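Local structure of fimbria adhesin protein (3U4K) at residues A38-V44 and A174-P180; V53-W59 and T134-I140; N93-S97 and I116-S120; L151-Y156 and T168-A172. The protein serves as a fimbrial adhesin of Klebsiella pneumoniae, this chain being its receptor-binding domain, which binds human collagen V. One frame throughout, in Å; residues are numbered along the deposited sequence.

From the N terminus, residues 38-44 come first but are joined last, when 174-180 returns beside them in contact 1; that closure encloses all the others. Within it, 53-59 waits for 134-140, and contact 2 closes a loop that in turn encloses contact 3, where 93-97 meets 116-120. Contact 4, 151-156 with 168-172, joins the open ends of the hairpin 154-160/166-170 after contact 2 has closed, so the two stand in series and nothing crosses. Met39 of contact 1 packs on Lys57 and Ile139 of contact 2, Phe135 of contact 2 touches both Tyr117 of contact 3 and Thr168 of contact 4, and Ile175 meets Leu170, tying the sheets of the jelly roll together.

Contact 1 (A38-V44 and A174-P180)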
# COMPACT_ATOMS: atom_id res chain seq x y z
N ALA A 38 -1.34 -9.28 -5.41
CA ALA A 38 -1.42 -10.74 -5.24
C ALA A 38 -0.10 -11.34 -4.78
O ALA A 38 0.94 -11.16 -5.42
CB ALA A 38 -1.88 -11.40 -6.54
N MSE A 39 -0.14 -12.03 -3.64
CA MSE A 39 1.06 -12.63 -3.04
C MSE A 39 0.93 -14.13 -2.93
O MSE A 39 1.93 -14.82 -2.71
CB MSE A 39 1.34 -12.01 -1.67
CG MSE A 39 1.80 -10.56 -1.80
SE MSE A 39 2.81 -9.91 -0.22
CE MSE A 39 4.25 -11.27 -0.20
N GLY A 40 -0.28 -14.64 -3.09
CA GLY A 40 -0.54 -16.08 -2.96
C GLY A 40 -0.55 -16.57 -1.52
O GLY A 40 -0.89 -15.83 -0.60
N ARG A 41 -0.16 -17.83 -1.34
CA ARG A 41 -0.22 -18.51 -0.05
C ARG A 41 1.06 -18.31 0.76
O ARG A 41 2.16 -18.45 0.23
CB ARG A 41 -0.50 -19.99 -0.26
CG ARG A 41 -1.09 -20.72 0.93
CD ARG A 41 -1.56 -22.11 0.53
NE ARG A 41 -1.82 -22.96 1.69
CZ ARG A 41 -0.90 -23.73 2.28
NH1 ARG A 41 0.35 -23.75 1.84
NH2 ARG A 41 -1.24 -24.47 3.34
N VAL A 42 0.91 -17.98 2.04
CA VAL A 42 2.05 -17.72 2.92
C VAL A 42 1.93 -18.47 4.25
O VAL A 42 0.89 -18.40 4.92
CB VAL A 42 2.22 -16.20 3.20
CG1 VAL A 42 3.33 -15.94 4.21
CG2 VAL A 42 2.49 -15.44 1.91
N VAL A 43 2.99 -19.18 4.64
CA VAL A 43 3.01 -19.95 5.89
C VAL A 43 3.92 -19.29 6.93
O VAL A 43 5.12 -19.14 6.72
CB VAL A 43 3.45 -21.41 5.66
CG1 VAL A 43 3.31 -22.23 6.94
CG2 VAL A 43 2.65 -22.05 4.53
N VAL A 44 3.33 -18.90 8.06
CA VAL A 44 4.05 -18.22 9.14
C VAL A 44 4.79 -19.21 10.04
O VAL A 44 4.18 -20.13 10.58
CB VAL A 44 3.11 -17.36 10.01
CG1 VAL A 44 3.91 -16.49 10.97
CG2 VAL A 44 2.21 -16.50 9.15
N ALA A 174 -6.10 -13.58 -3.04
CA ALA A 174 -4.82 -13.11 -3.58
C ALA A 174 -3.72 -13.18 -2.53
O ALA A 174 -2.55 -13.34 -2.86
CB ALA A 174 -4.96 -11.69 -4.13
N ILE A 175 -4.11 -13.04 -1.26
CA ILE A 175 -3.20 -13.27 -0.14
C ILE A 175 -3.87 -14.15 0.93
O ILE A 175 -4.83 -13.73 1.59
CB ILE A 175 -2.70 -11.96 0.51
CG1 ILE A 175 -2.03 -11.06 -0.53
CG2 ILE A 175 -1.75 -12.27 1.66
CD1 ILE A 175 -1.60 -9.71 0.00
N THR A 176 -3.35 -15.36 1.10
CA THR A 176 -3.80 -16.27 2.15
C THR A 176 -2.67 -16.51 3.15
O THR A 176 -1.58 -16.94 2.78
CB THR A 176 -4.29 -17.62 1.58
OG1 THR A 176 -5.01 -17.40 0.36
CG2 THR A 176 -5.18 -18.33 2.58
N ILE A 177 -2.95 -16.20 4.42
CA ILE A 177 -1.98 -16.40 5.50
C ILE A 177 -2.38 -17.61 6.33
O ILE A 177 -3.45 -17.63 6.94
CB ILE A 177 -1.87 -15.16 6.41
CG1 ILE A 177 -1.55 -13.90 5.59
CG2 ILE A 177 -0.85 -15.38 7.51
CD1 ILE A 177 -0.28 -13.97 4.77
N VAL A 178 -1.50 -18.61 6.36
CA VAL A 178 -1.75 -19.85 7.09
C VAL A 178 -0.64 -20.10 8.10
O VAL A 178 0.45 -20.56 7.75
CB VAL A 178 -1.89 -21.05 6.13
CG1 VAL A 178 -2.09 -22.35 6.90
CG2 VAL A 178 -3.04 -20.84 5.15
N SER A 179 -0.90 -19.77 9.36
CA SER A 179 0.01 -20.11 10.45
C SER A 179 -0.51 -21.36 11.17
O SER A 179 -1.64 -21.36 11.65
CB SER A 179 0.17 -18.94 11.42
OG SER A 179 -1.08 -18.41 11.80
N PRO A 180 0.32 -22.42 11.23
CA PRO A 180 -0.07 -23.69 11.85
C PRO A 180 -0.30 -23.55 13.36
O PRO A 180 0.54 -23.00 14.07
CB PRO A 180 1.11 -24.62 11.55
CG PRO A 180 2.26 -23.72 11.30
CD PRO A 180 1.68 -22.49 10.66
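Val42 and Ile177 lie side by side on one face of a parallel strand pair, 40-43 with 175-178, and point the same way. The delta methyl of Ile177 does the touching: CD1 comes to 3.7 Å from Val42 CB. The other branch of Ile177, its CG2 methyl, serves Val44, whose CG2 meets it at 3.6 Å with the two side chains slanting across each other. Val44 can reach because its CG1 stands anti to the backbone N (chi1 -171°), which leaves CG2 on the side of Ile177. Met39, present as selenomethionine, lays its CB and CG over the CG1-CD1 arm of Ile175, CB to CG1 being 3.7 Å, while its selenium end leads away. On the opposite face Arg41 and Thr176 form the matching pair, and the long arm of Arg41 brings NH2 obliquely to 4.2 Å from Val178 CG1. Beyond it, the side chains of Val43 and Pro180 cross at about a right angle, CG1 to CD. The backbone ladder runs Gly40 O to Thr176 N, Thr176 O to Val42 N and Val42 O to Val178 N, the last 2.8 Å and almost straight. At its start Ala174 O accepts from both Met39 N and Gly40 N, which approach from opposite faces of the carbonyl plane. Strand 175-178 is central in a three-stranded mixed sheet, with 40-43 on one flank and 149-150 on the other; Met39, Val42, Ile175 and Ile177 pack inward on strands 53-61 and 133-141, and Ser179 OG bonds the carbonyls of Thr146 and Gly147.

Contact 2 (V53-W59 and T134-I140); sequences VIATKTW and TFTLDII
Trp59 and Phe135, then Lys57 and Leu137, exchange reciprocal backbone bonds where strand 55-59 runs antiparallel to 134-140; Leu137 N is 3.0 Å from Lys57 O. At the corner of the chain the pattern slips by one residue, Ile54 and Ala55 both facing Ile139 in a classic beta bulge; Ile54 N gives to Ile139 O, and Ile139 N gives to Ala55 O. The hydroxyl bonds line the face carrying Thr56, Thr58, Thr136 and Asp138. Thr56 holds OG1 anti to the backbone N (chi1 -173°), alongside Asp138, which points the same way, and donates to OD1 at 2.7 Å. Thr58 OG1 and Thr136 OG1 are 2.6 Å apart and share a hydrogen bond. Apolar packing dominates the other face. There Trp59 turns the CZ3 corner of its ring to Leu137 CB, which lies in the ring plane at 3.9 Å, while Lys57 CG lies over the rim of one face; CE3 of the indole comes to the edge of the Phe135 ring. Near the bulge, Ile54 CD1 meets Ile139 CG2 at 3.8 Å. One face is thus mainly polar, apart from Val53 on Ile140 at its end; the other is mainly apolar and meets Met39, Ile35 and Leu105. In buried Asp138, OD1 accepts from Thr56 and OD2 forms a salt bridge to Arg106 of the strand on the other flank, which probably favours the ionised carboxylate.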
# COMPACT_ATOMS: atom_id res chain seq x y z
N VAL A 53 9.76 -9.47 9.34
CA VAL A 53 9.01 -9.64 8.09
C VAL A 53 8.68 -11.12 7.85
O VAL A 53 9.56 -11.98 7.89
CB VAL A 53 9.76 -9.03 6.88
CG1 VAL A 53 9.24 -9.58 5.56
CG2 VAL A 53 9.65 -7.52 6.89
N ILE A 54 7.40 -11.40 7.62
CA ILE A 54 6.95 -12.74 7.26
C ILE A 54 7.13 -12.94 5.77
O ILE A 54 7.72 -13.93 5.33
CB ILE A 54 5.47 -12.96 7.63
CG1 ILE A 54 5.22 -12.63 9.11
CG2 ILE A 54 5.04 -14.39 7.31
CD1 ILE A 54 3.76 -12.46 9.47
N ALA A 55 6.61 -11.99 4.99
CA ALA A 55 6.74 -12.00 3.54
C ALA A 55 6.70 -10.58 2.98
O ALA A 55 6.08 -9.69 3.56
CB ALA A 55 5.65 -12.86 2.91
N THR A 56 7.38 -10.39 1.85
CA THR A 56 7.44 -9.09 1.19
C THR A 56 7.28 -9.25 -0.33
O THR A 56 7.67 -10.27 -0.90
CB THR A 56 8.75 -8.34 1.54
OG1 THR A 56 8.69 -7.01 1.01
CG2 THR A 56 9.97 -9.05 0.98
N LYS A 57 6.70 -8.24 -0.97
CA LYS A 57 6.59 -8.22 -2.43
C LYS A 57 6.73 -6.81 -2.99
O LYS A 57 6.19 -5.85 -2.44
CB LYS A 57 5.29 -8.86 -2.90
CG LYS A 57 5.36 -9.42 -4.31
CD LYS A 57 4.16 -10.30 -4.64
CE LYS A 57 4.52 -11.40 -5.62
NZ LYS A 57 5.16 -10.89 -6.86
N THR A 58 7.45 -6.70 -4.11
CA THR A 58 7.74 -5.41 -4.72
C THR A 58 7.34 -5.36 -6.19
O THR A 58 7.75 -6.20 -6.99
CB THR A 58 9.24 -5.04 -4.54
OG1 THR A 58 9.48 -4.71 -3.17
CG2 THR A 58 9.63 -3.86 -5.41
N TRP A 59 6.53 -4.36 -6.53
CA TRP A 59 6.18 -4.07 -7.92
C TRP A 59 6.85 -2.81 -8.36
O TRP A 59 6.97 -1.85 -7.59
CB TRP A 59 4.68 -3.94 -8.08
CG TRP A 59 3.92 -5.15 -7.62
CD1 TRP A 59 3.41 -6.18 -8.40
CD2 TRP A 59 3.54 -5.49 -6.24
NE1 TRP A 59 2.77 -7.11 -7.62
CE2 TRP A 59 2.81 -6.76 -6.32
CE3 TRP A 59 3.73 -4.90 -5.00
CZ2 TRP A 59 2.31 -7.38 -5.19
CZ3 TRP A 59 3.22 -5.54 -3.87
CH2 TRP A 59 2.52 -6.75 -3.96
N THR A 134 9.36 1.87 -7.11
CA THR A 134 8.95 0.56 -6.63
C THR A 134 7.87 0.74 -5.58
O THR A 134 7.94 1.66 -4.76
CB THR A 134 10.12 -0.22 -5.98
OG1 THR A 134 10.59 0.48 -4.82
CG2 THR A 134 11.26 -0.42 -6.97
N PHE A 135 6.86 -0.12 -5.60
CA PHE A 135 5.89 -0.19 -4.51
C PHE A 135 6.10 -1.49 -3.75
O PHE A 135 6.21 -2.56 -4.36
CB PHE A 135 4.45 -0.09 -5.03
CG PHE A 135 3.43 0.14 -3.94
CD1 PHE A 135 3.09 1.44 -3.55
CD2 PHE A 135 2.81 -0.93 -3.30
CE1 PHE A 135 2.16 1.65 -2.55
CE2 PHE A 135 1.88 -0.72 -2.30
CZ PHE A 135 1.55 0.58 -1.92
N THR A 136 6.17 -1.40 -2.42
CA THR A 136 6.49 -2.57 -1.59
C THR A 136 5.48 -2.81 -0.46
O THR A 136 5.25 -1.94 0.38
CB THR A 136 7.92 -2.48 -1.02
OG1 THR A 136 8.86 -2.44 -2.10
CG2 THR A 136 8.24 -3.67 -0.14
N LEU A 137 4.89 -4.00 -0.47
CA LEU A 137 4.02 -4.47 0.60
C LEU A 137 4.79 -5.38 1.56
O LEU A 137 5.47 -6.31 1.13
CB LEU A 137 2.80 -5.20 0.02
CG LEU A 137 1.82 -5.89 0.98
CD1 LEU A 137 1.14 -4.89 1.91
CD2 LEU A 137 0.78 -6.68 0.21
N ASP A 138 4.68 -5.08 2.85
CA ASP A 138 5.33 -5.88 3.88
C ASP A 138 4.30 -6.54 4.79
O ASP A 138 3.41 -5.87 5.32
CB ASP A 138 6.27 -5.02 4.73
CG ASP A 138 7.61 -4.75 4.05
OD1 ASP A 138 7.94 -5.46 3.07
OD2 ASP A 138 8.33 -3.84 4.51
N ILE A 139 4.43 -7.85 4.96
CA ILE A 139 3.63 -8.58 5.94
C ILE A 139 4.46 -8.80 7.20
O ILE A 139 5.50 -9.46 7.18
CB ILE A 139 3.11 -9.92 5.37
CG1 ILE A 139 2.24 -9.66 4.13
CG2 ILE A 139 2.30 -10.66 6.42
CD1 ILE A 139 1.96 -10.90 3.30
N ILE A 140 3.98 -8.21 8.30
CA ILE A 140 4.70 -8.17 9.57
C ILE A 140 4.02 -9.05 10.62
O ILE A 140 2.79 -9.11 10.67
CB ILE A 140 4.78 -6.72 10.12
CG1 ILE A 140 5.23 -5.73 9.03
CG2 ILE A 140 5.64 -6.63 11.37
CD1 ILE A 140 6.63 -5.95 8.48

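Contact 3 (N93-S97 and I116-S120); sequences NKVYS and IYPDS
Lys94 ends on two backbone carbonyls, with NZ 2.9 Å from Ile116 O and 3.1 Å from Pro118 O. Both bonds reach their oxygens from positions tilted out of the carbonyl planes. Within the jelly-roll barrel they make a contact between the turn before strand 96-97 and the connection from strand 115-116 to strand 119-125, where no strand ladder forms between the segments. The Asp119 carboxylate lies nearby but beyond salt-bridge distance, OD2 being 4.5 Å from Lys94 NZ, and would probably still favour the ammonium charge. The lysine reaches this place fully stretched: CG stands anti to the carbonyl carbon (chi1 -63°) and the rest of the chain is extended, carrying its methylenes alongside the loop. Lys94 CB passes 3.3 Å from Tyr117 O, and further out CD lies 3.7 Å from Ile116 CG2, and Pro118 CD approaches Lys94 CD from another direction, at 3.9 Å. The peptide before Pro118 is cis, a bend consistent with the carbonyls of Ile116 and Pro118 both facing one ammonium group. Behind the loop the Tyr117 ring turns away to pack among strands 74-83, 103-111 and 154-160. Tyr96, which also rests on Val83 and Gln90, completes the packing with the outer end of its ring: Pro118 sits at the ring edge, near its plane, with CD 3.5 Å from Tyr96 OH.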
# COMPACT_ATOMS: atom_id res chain seq x y z
N ASN A 93 4.93 2.51 14.04
CA ASN A 93 5.84 2.43 12.88
C ASN A 93 5.14 2.22 11.54
O ASN A 93 5.68 1.53 10.66
CB ASN A 93 6.91 1.36 13.10
CG ASN A 93 7.71 1.60 14.37
OD1 ASN A 93 7.15 1.69 15.46
ND2 ASN A 93 9.03 1.69 14.22
N LYS A 94 3.96 2.81 11.40
CA LYS A 94 3.15 2.73 10.17
C LYS A 94 2.84 1.29 9.74
O LYS A 94 2.83 0.96 8.55
CB LYS A 94 3.80 3.54 9.04
CG LYS A 94 3.91 5.03 9.33
CD LYS A 94 4.43 5.80 8.12
CE LYS A 94 4.87 7.20 8.49
NZ LYS A 94 5.35 7.95 7.29
N VAL A 95 2.59 0.43 10.73
CA VAL A 95 2.18 -0.95 10.51
C VAL A 95 0.69 -1.05 10.82
O VAL A 95 0.24 -0.61 11.87
CB VAL A 95 2.97 -1.94 11.39
CG1 VAL A 95 2.53 -3.37 11.14
CG2 VAL A 95 4.47 -1.80 11.16
N TYR A 96 -0.06 -1.64 9.89
CA TYR A 96 -1.51 -1.73 10.02
C TYR A 96 -1.94 -3.14 10.42
O TYR A 96 -1.64 -4.11 9.72
CB TYR A 96 -2.20 -1.33 8.72
CG TYR A 96 -2.25 0.17 8.49
CD1 TYR A 96 -3.46 0.86 8.59
CD2 TYR A 96 -1.10 0.89 8.17
CE1 TYR A 96 -3.53 2.23 8.39
CE2 TYR A 96 -1.16 2.26 7.96
CZ TYR A 96 -2.37 2.93 8.07
OH TYR A 96 -2.42 4.29 7.87
N SER A 97 -2.63 -3.24 11.55
CA SER A 97 -3.16 -4.51 12.03
C SER A 97 -4.34 -4.97 11.18
O SER A 97 -4.97 -4.16 10.50
CB SER A 97 -3.57 -4.39 13.50
OG SER A 97 -4.56 -3.39 13.66
N ILE A 116 6.71 6.04 3.25
CA ILE A 116 5.98 4.95 3.89
C ILE A 116 4.59 5.48 4.25
O ILE A 116 4.46 6.53 4.90
CB ILE A 116 6.72 4.42 5.13
CG1 ILE A 116 8.11 3.90 4.74
CG2 ILE A 116 5.91 3.32 5.81
CD1 ILE A 116 9.13 3.91 5.86
N TYR A 117 3.56 4.76 3.82
CA TYR A 117 2.17 5.16 4.04
C TYR A 117 1.81 5.09 5.53
O TYR A 117 2.20 4.13 6.21
CB TYR A 117 1.23 4.24 3.26
CG TYR A 117 1.15 4.50 1.77
CD1 TYR A 117 -0.06 4.84 1.18
CD2 TYR A 117 2.27 4.37 0.95
CE1 TYR A 117 -0.16 5.06 -0.18
CE2 TYR A 117 2.18 4.59 -0.42
CZ TYR A 117 0.97 4.94 -0.98
OH TYR A 117 0.85 5.16 -2.34
N PRO A 118 1.08 6.09 6.05
CA PRO A 118 0.62 7.28 5.34
C PRO A 118 1.64 8.43 5.33
O PRO A 118 2.51 8.50 6.21
CB PRO A 118 -0.63 7.69 6.13
CG PRO A 118 -0.34 7.26 7.52
CD PRO A 118 0.56 6.05 7.43
N ASP A 119 1.51 9.30 4.34
CA ASP A 119 2.35 10.49 4.20
C ASP A 119 1.70 11.46 3.20
O ASP A 119 0.61 11.19 2.68
CB ASP A 119 3.76 10.11 3.72
CG ASP A 119 4.83 11.04 4.26
OD1 ASP A 119 4.50 11.97 5.03
OD2 ASP A 119 6.02 10.84 3.92
N SER A 120 2.36 12.58 2.96
CA SER A 120 1.92 13.54 1.95
C SER A 120 3.10 14.19 1.26
O SER A 120 4.14 14.43 1.88
CB SER A 120 1.01 14.60 2.56
OG SER A 120 1.66 15.28 3.62

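Contact 4 (L151-Y156 and T168-A172); sequences LASGPY and TSLNA
Leu170 buries more surface here than any other residue, and it does so against Tyr156 of the facing strand and Leu151 of the loop before it. Its CD1 methyl comes obliquely at the phenol ring, 3.5 Å from Tyr156 CE1, and lies 3.9 Å from Leu151 CB, so one branch fills the angle between the two side chains. CG of Leu170 is anti to the carbonyl carbon (chi1 -78°), which swings this branch toward the ring, while the other methyl, CD2, packs on Ile175 of the neighbouring sheet. Tyr156, second in buried area, lies with the edge of its ring near Ser169 CA. Its hydroxyl folds back along its own segment and donates to Ala152 O at 2.6 Å, in the carbonyl plane and on a lone pair. That bond fixes the far end of the ring and pins the loop 151-153 to the strand that follows. Ser153, third, rests beside the Asn171 backbone, its CB 3.6 Å from Asn171 O, and adds a weak hydrogen bond from OG to Leu170 O. Between these residues runs the ladder of the antiparallel hairpin 154-160 with 166-170: Gly154 and Leu170 form a reciprocal hydrogen-bonded pair, the N of Gly154 pointing almost straight at Leu170 O (176°), and Tyr156 N gives to Thr168 O at 3.0 Å. On its far side the Ser169 backbone hydrogen-bonds to those of Ile35 and Met37, which extends the sheet. The chemistry is therefore divided: backbone bonds set the register, and an apolar leucine holds a tyrosine whose polar tip is satisfied by a main-chain carbonyl, so the phenol can lie buried without an unpaired hydroxyl proton.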
# COMPACT_ATOMS: atom_id res chain seq x y z
N LEU A 151 -7.16 -12.33 3.15
CA LEU A 151 -7.43 -10.89 3.21
C LEU A 151 -8.60 -10.48 2.32
O LEU A 151 -8.83 -11.08 1.27
CB LEU A 151 -6.18 -10.09 2.85
CG LEU A 151 -5.04 -10.18 3.86
CD1 LEU A 151 -3.76 -9.61 3.28
CD2 LEU A 151 -5.41 -9.47 5.15
N ALA A 152 -9.33 -9.46 2.77
CA ALA A 152 -10.54 -8.99 2.08
C ALA A 152 -10.25 -8.37 0.71
O ALA A 152 -9.22 -7.71 0.52
CB ALA A 152 -11.29 -8.00 2.96
N SER A 153 -11.16 -8.60 -0.22
CA SER A 153 -11.08 -8.02 -1.56
C SER A 153 -11.33 -6.51 -1.54
O SER A 153 -12.05 -6.00 -0.68
CB SER A 153 -12.10 -8.71 -2.47
OG SER A 153 -12.06 -8.20 -3.78
N GLY A 154 -10.72 -5.79 -2.49
CA GLY A 154 -10.97 -4.36 -2.65
C GLY A 154 -9.75 -3.46 -2.49
O GLY A 154 -8.62 -3.96 -2.42
N PRO A 155 -9.97 -2.13 -2.44
CA PRO A 155 -8.90 -1.13 -2.33
C PRO A 155 -8.14 -1.18 -1.01
O PRO A 155 -8.71 -1.58 0.01
CB PRO A 155 -9.65 0.19 -2.46
CG PRO A 155 -11.03 -0.11 -1.99
CD PRO A 155 -11.30 -1.50 -2.49
N TYR A 156 -6.88 -0.77 -1.03
CA TYR A 156 -6.04 -0.72 0.16
C TYR A 156 -5.26 0.59 0.24
O TYR A 156 -5.19 1.23 1.30
CB TYR A 156 -5.06 -1.90 0.19
CG TYR A 156 -5.68 -3.19 0.69
CD1 TYR A 156 -6.42 -4.01 -0.16
CD2 TYR A 156 -5.51 -3.59 2.01
CE1 TYR A 156 -6.99 -5.19 0.30
CE2 TYR A 156 -6.07 -4.77 2.48
CZ TYR A 156 -6.81 -5.56 1.62
OH TYR A 156 -7.37 -6.73 2.09
N THR A 168 -3.59 0.80 -5.10
CA THR A 168 -3.23 -0.61 -4.91
C THR A 168 -4.37 -1.36 -4.22
O THR A 168 -4.97 -0.85 -3.28
CB THR A 168 -1.93 -0.79 -4.11
OG1 THR A 168 -2.14 -0.42 -2.75
CG2 THR A 168 -0.79 0.04 -4.69
N SER A 169 -4.65 -2.56 -4.70
CA SER A 169 -5.79 -3.34 -4.23
C SER A 169 -5.57 -4.85 -4.32
O SER A 169 -4.55 -5.32 -4.83
CB SER A 169 -7.04 -2.94 -5.02
OG SER A 169 -6.90 -3.26 -6.39
N LEU A 170 -6.54 -5.61 -3.81
CA LEU A 170 -6.51 -7.07 -3.86
C LEU A 170 -7.77 -7.64 -4.50
O LEU A 170 -8.84 -7.05 -4.39
CB LEU A 170 -6.36 -7.66 -2.45
CG LEU A 170 -4.98 -7.65 -1.80
CD1 LEU A 170 -5.08 -8.10 -0.35
CD2 LEU A 170 -4.01 -8.55 -2.56
N ASN A 171 -7.61 -8.79 -5.16
CA ASN A 171 -8.74 -9.58 -5.63
C ASN A 171 -9.28 -10.47 -4.52
O ASN A 171 -9.01 -10.24 -3.34
CB ASN A 171 -8.32 -10.44 -6.82
CG ASN A 171 -8.06 -9.63 -8.07
OD1 ASN A 171 -8.89 -8.81 -8.48
ND2 ASN A 171 -6.91 -9.86 -8.69
N ALA A 172 -10.05 -11.48 -4.91
CA ALA A 172 -10.42 -12.56 -4.00
C ALA A 172 -9.32 -13.62 -4.03
O ALA A 172 -8.81 -13.95 -5.11
CB ALA A 172 -11.76 -13.16 -4.39